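Local coordinates for protein alkaline serine protease (PDB 2PFE) that probably cleaves peptide bonds as a secreted serine endopeptidase of the alpha-lytic protease type, made as a zymogen and represented here by its protease domain, at residues Thr82-Glu90 and Tyr178-Gly186. Residues are numbered along the deposited sequence; the frame is centred on the assembly and turned at random.
Sequences TVTVTGSQE and YFGLQLVTG
Leu183 reaches across to the 82-90 segment with one of its two methyl branches. The bond from CA to CB is directed toward that segment, and CG continues anti to the backbone N (chi1 -172°). The second torsion then puts CD2 anti to CA, and this branch touches three residues. CD2 lies 3.9 Å from CG1 of Val85, the two side chains crossing at about a right angle. It also comes within 3.7 Å of the carbonyl O of Gly87, a backbone rather than a side-chain neighbour, and meets CB of Ser88. Val85, Ser88 and Leu183 all also pack on Ala150 of strand 149-157, while Leu183 touches Phe20 of strand 20-24 as well. The Ser88 hydroxyl is hydrogen-bonded to OD1 of Asn173.

In the double-barrel fold of the chymotrypsin-like proteases, this places the C-terminal tail, which follows helix 172-179 and adds strand 182-183 to the edge of the sheet containing strand 20-24, against the linker that enters the second barrel at strand 96-101. The tail is tied to this linker by a backbone hydrogen bond from Gly186 N to Val85 O (2.8 Å, N-H...O angle 156°). The same oxygen also receives a CA-H...O contact from Thr185 CA at 3.2 Å, so the last two residues converge on one carbonyl.

Thr185 sets its methyl over the face of the Thr86-Gly87 peptide, CG2 standing 3.7 Å from Thr86 C. At the chain end, Thr86 CG2 comes within 3.4 Å of Gly186 O, an oxygen of the terminal carboxylate, while Thr86 OG1 is hydrogen-bonded to Ser148 OG. Thr84 approaches the same glycine through its methyl, which chi1 of -60° sets anti to the backbone N, with CG2 3.8 Å from Gly186 CA.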
loop_
_atom_site.group_PDB
_atom_site.type_symbol
_atom_site.label_atom_id
_atom_site.label_comp_id
_atom_site.label_asym_id
_atom_site.label_seq_id
_atom_site.Cartn_x
_atom_site.Cartn_y
_atom_site.Cartn_z
ATOM N N THR A 82 -6.808 13.217 8.174
ATOM C CA THR A 82 -6.693 11.761 8.049
ATOM C C THR A 82 -8.035 11.041 7.896
ATOM O O THR A 82 -9.101 11.615 8.150
ATOM C CB THR A 82 -5.994 11.161 9.285
ATOM O OG1 THR A 82 -6.706 11.551 10.472
ATOM C CG2 THR A 82 -4.543 11.629 9.364
ATOM N N VAL A 83 -7.953 9.779 7.454
ATOM C CA VAL A 83 -9.077 8.822 7.478
ATOM C C VAL A 83 -8.721 7.657 8.416
ATOM O O VAL A 83 -7.586 7.157 8.405
ATOM C CB VAL A 83 -9.430 8.265 6.059
ATOM C CG1 VAL A 83 -10.713 7.441 6.110
ATOM C CG2 VAL A 83 -9.567 9.383 5.034
ATOM N N THR A 84 -9.684 7.228 9.229
ATOM C CA THR A 84 -9.466 6.105 10.140
ATOM C C THR A 84 -9.887 4.795 9.487
ATOM O O THR A 84 -11.005 4.684 8.968
ATOM C CB THR A 84 -10.215 6.294 11.465
ATOM O OG1 THR A 84 -9.742 7.493 12.087
ATOM C CG2 THR A 84 -9.966 5.106 12.412
ATOM N N VAL A 85 -8.970 3.828 9.496
ATOM C CA VAL A 85 -9.203 2.473 8.972
ATOM C C VAL A 85 -9.906 1.656 10.056
ATOM O O VAL A 85 -9.410 1.553 11.182
ATOM C CB VAL A 85 -7.869 1.794 8.592
ATOM C CG1 VAL A 85 -8.106 0.398 8.047
ATOM C CG2 VAL A 85 -7.116 2.627 7.559
ATOM N N THR A 86 -11.075 1.110 9.736
ATOM C CA THR A 86 -11.830 0.333 10.730
ATOM C C THR A 86 -11.894 -1.176 10.418
ATOM O O THR A 86 -12.410 -1.960 11.208
ATOM C CB THR A 86 -13.264 0.851 10.890
ATOM O OG1 THR A 86 -13.957 0.696 9.655
ATOM C CG2 THR A 86 -13.297 2.315 11.302
ATOM N N GLY A 87 -11.386 -1.577 9.259
ATOM C CA GLY A 87 -11.463 -2.971 8.840
ATOM C C GLY A 87 -10.957 -3.121 7.416
ATOM O O GLY A 87 -10.435 -2.155 6.833
ATOM N N SER A 88 -11.103 -4.324 6.858
ATOM C CA SER A 88 -10.677 -4.605 5.486
ATOM C C SER A 88 -11.743 -5.391 4.714
ATOM O O SER A 88 -11.436 -6.317 3.949
ATOM C CB SER A 88 -9.336 -5.340 5.468
ATOM O OG SER A 88 -9.432 -6.575 6.157
ATOM N N GLN A 89 -12.996 -4.985 4.897
ATOM C CA GLN A 89 -14.101 -5.552 4.126
ATOM C C GLN A 89 -13.927 -5.174 2.654
ATOM O O GLN A 89 -13.930 -3.986 2.298
ATOM C CB GLN A 89 -15.443 -5.043 4.651
ATOM C CG GLN A 89 -16.635 -5.494 3.822
ATOM C CD GLN A 89 -17.918 -4.762 4.191
ATOM O OE1 GLN A 89 -18.879 -5.375 4.655
ATOM N NE2 GLN A 89 -17.938 -3.444 3.991
ATOM N N GLU A 90 -13.789 -6.200 1.818
ATOM C CA GLU A 90 -13.514 -6.051 0.384
ATOM C C GLU A 90 -14.685 -5.390 -0.333
ATOM O O GLU A 90 -15.830 -5.787 -0.171
ATOM C CB GLU A 90 -13.193 -7.415 -0.231
ATOM C CG GLU A 90 -12.764 -7.387 -1.687
ATOM C CD GLU A 90 -12.628 -8.783 -2.264
ATOM O OE1 GLU A 90 -12.534 -9.757 -1.477
ATOM O OE2 GLU A 90 -12.651 -8.910 -3.501
ATOM N N TYR A 178 -0.926 -13.961 4.004
ATOM C CA TYR A 178 0.345 -14.600 3.641
ATOM C C TYR A 178 1.395 -14.403 4.720
ATOM O O TYR A 178 2.144 -15.314 5.045
ATOM C CB TYR A 178 0.887 -14.036 2.335
ATOM C CG TYR A 178 2.011 -14.882 1.753
ATOM C CD1 TYR A 178 1.724 -16.015 0.992
ATOM C CD2 TYR A 178 3.357 -14.562 1.980
ATOM C CE1 TYR A 178 2.748 -16.809 0.452
ATOM C CE2 TYR A 178 4.387 -15.355 1.455
ATOM C CZ TYR A 178 4.078 -16.475 0.700
ATOM O OH TYR A 178 5.076 -17.261 0.179
ATOM N N PHE A 179 1.461 -13.172 5.224
ATOM C CA PHE A 179 2.489 -12.805 6.199
ATOM C C PHE A 179 2.064 -12.970 7.658
ATOM O O PHE A 179 2.849 -12.687 8.567
ATOM C CB PHE A 179 3.001 -11.382 5.941
ATOM C CG PHE A 179 3.675 -11.228 4.613
ATOM C CD1 PHE A 179 3.103 -10.421 3.632
ATOM C CD2 PHE A 179 4.856 -11.925 4.324
ATOM C CE1 PHE A 179 3.697 -10.272 2.388
ATOM C CE2 PHE A 179 5.456 -11.782 3.075
ATOM C CZ PHE A 179 4.874 -10.962 2.105
ATOM N N GLY A 180 0.837 -13.447 7.876
ATOM C CA GLY A 180 0.306 -13.640 9.226
ATOM C C GLY A 180 0.240 -12.349 10.033
ATOM O O GLY A 180 0.725 -12.300 11.171
ATOM N N LEU A 181 -0.349 -11.307 9.430
ATOM C CA LEU A 181 -0.421 -9.938 9.986
ATOM C C LEU A 181 -1.836 -9.571 10.424
ATOM O O LEU A 181 -2.823 -10.046 9.833
ATOM C CB LEU A 181 0.039 -8.929 8.919
ATOM C CG LEU A 181 1.450 -9.166 8.377
ATOM C CD1 LEU A 181 1.753 -8.269 7.185
ATOM C CD2 LEU A 181 2.493 -8.978 9.486
ATOM N N GLN A 182 -1.927 -8.713 11.442
ATOM C CA GLN A 182 -3.194 -8.159 11.880
ATOM C C GLN A 182 -3.203 -6.669 11.522
ATOM O O GLN A 182 -2.252 -5.941 11.820
ATOM C CB GLN A 182 -3.386 -8.375 13.391
ATOM C CG GLN A 182 -3.460 -9.864 13.796
ATOM C CD GLN A 182 -2.084 -10.556 13.846
ATOM O OE1 GLN A 182 -1.130 -10.020 14.432
ATOM N NE2 GLN A 182 -1.984 -11.756 13.237
ATOM N N LEU A 183 -4.268 -6.233 10.858
ATOM C CA LEU A 183 -4.446 -4.829 10.507
ATOM C C LEU A 183 -4.702 -3.980 11.749
ATOM O O LEU A 183 -5.506 -4.355 12.606
ATOM C CB LEU A 183 -5.628 -4.690 9.547
ATOM C CG LEU A 183 -5.902 -3.342 8.882
ATOM C CD1 LEU A 183 -4.818 -2.976 7.878
ATOM C CD2 LEU A 183 -7.254 -3.391 8.203
ATOM N N VAL A 184 -4.025 -2.835 11.846
ATOM C CA VAL A 184 -4.294 -1.896 12.938
ATOM C C VAL A 184 -5.531 -1.063 12.576
ATOM O O VAL A 184 -5.563 -0.384 11.551
ATOM C CB VAL A 184 -3.056 -1.028 13.277
ATOM C CG1 VAL A 184 -3.403 0.045 14.316
ATOM C CG2 VAL A 184 -1.916 -1.899 13.800
ATOM N N THR A 185 -6.563 -1.164 13.411
ATOM C CA THR A 185 -7.851 -0.518 13.136
ATOM C C THR A 185 -8.279 0.410 14.282
ATOM O O THR A 185 -7.800 0.283 15.415
ATOM C CB THR A 185 -8.966 -1.555 12.860
ATOM O OG1 THR A 185 -9.136 -2.376 14.019
ATOM C CG2 THR A 185 -8.622 -2.436 11.654
ATOM N N GLY A 186 -9.183 1.337 13.971
ATOM C CA GLY A 186 -9.695 2.307 14.945
ATOM C C GLY A 186 -11.205 2.406 14.855
ATOM O O GLY A 186 -11.857 1.538 14.280
ATOM O OXT GLY A 186 -11.821 3.349 15.355
#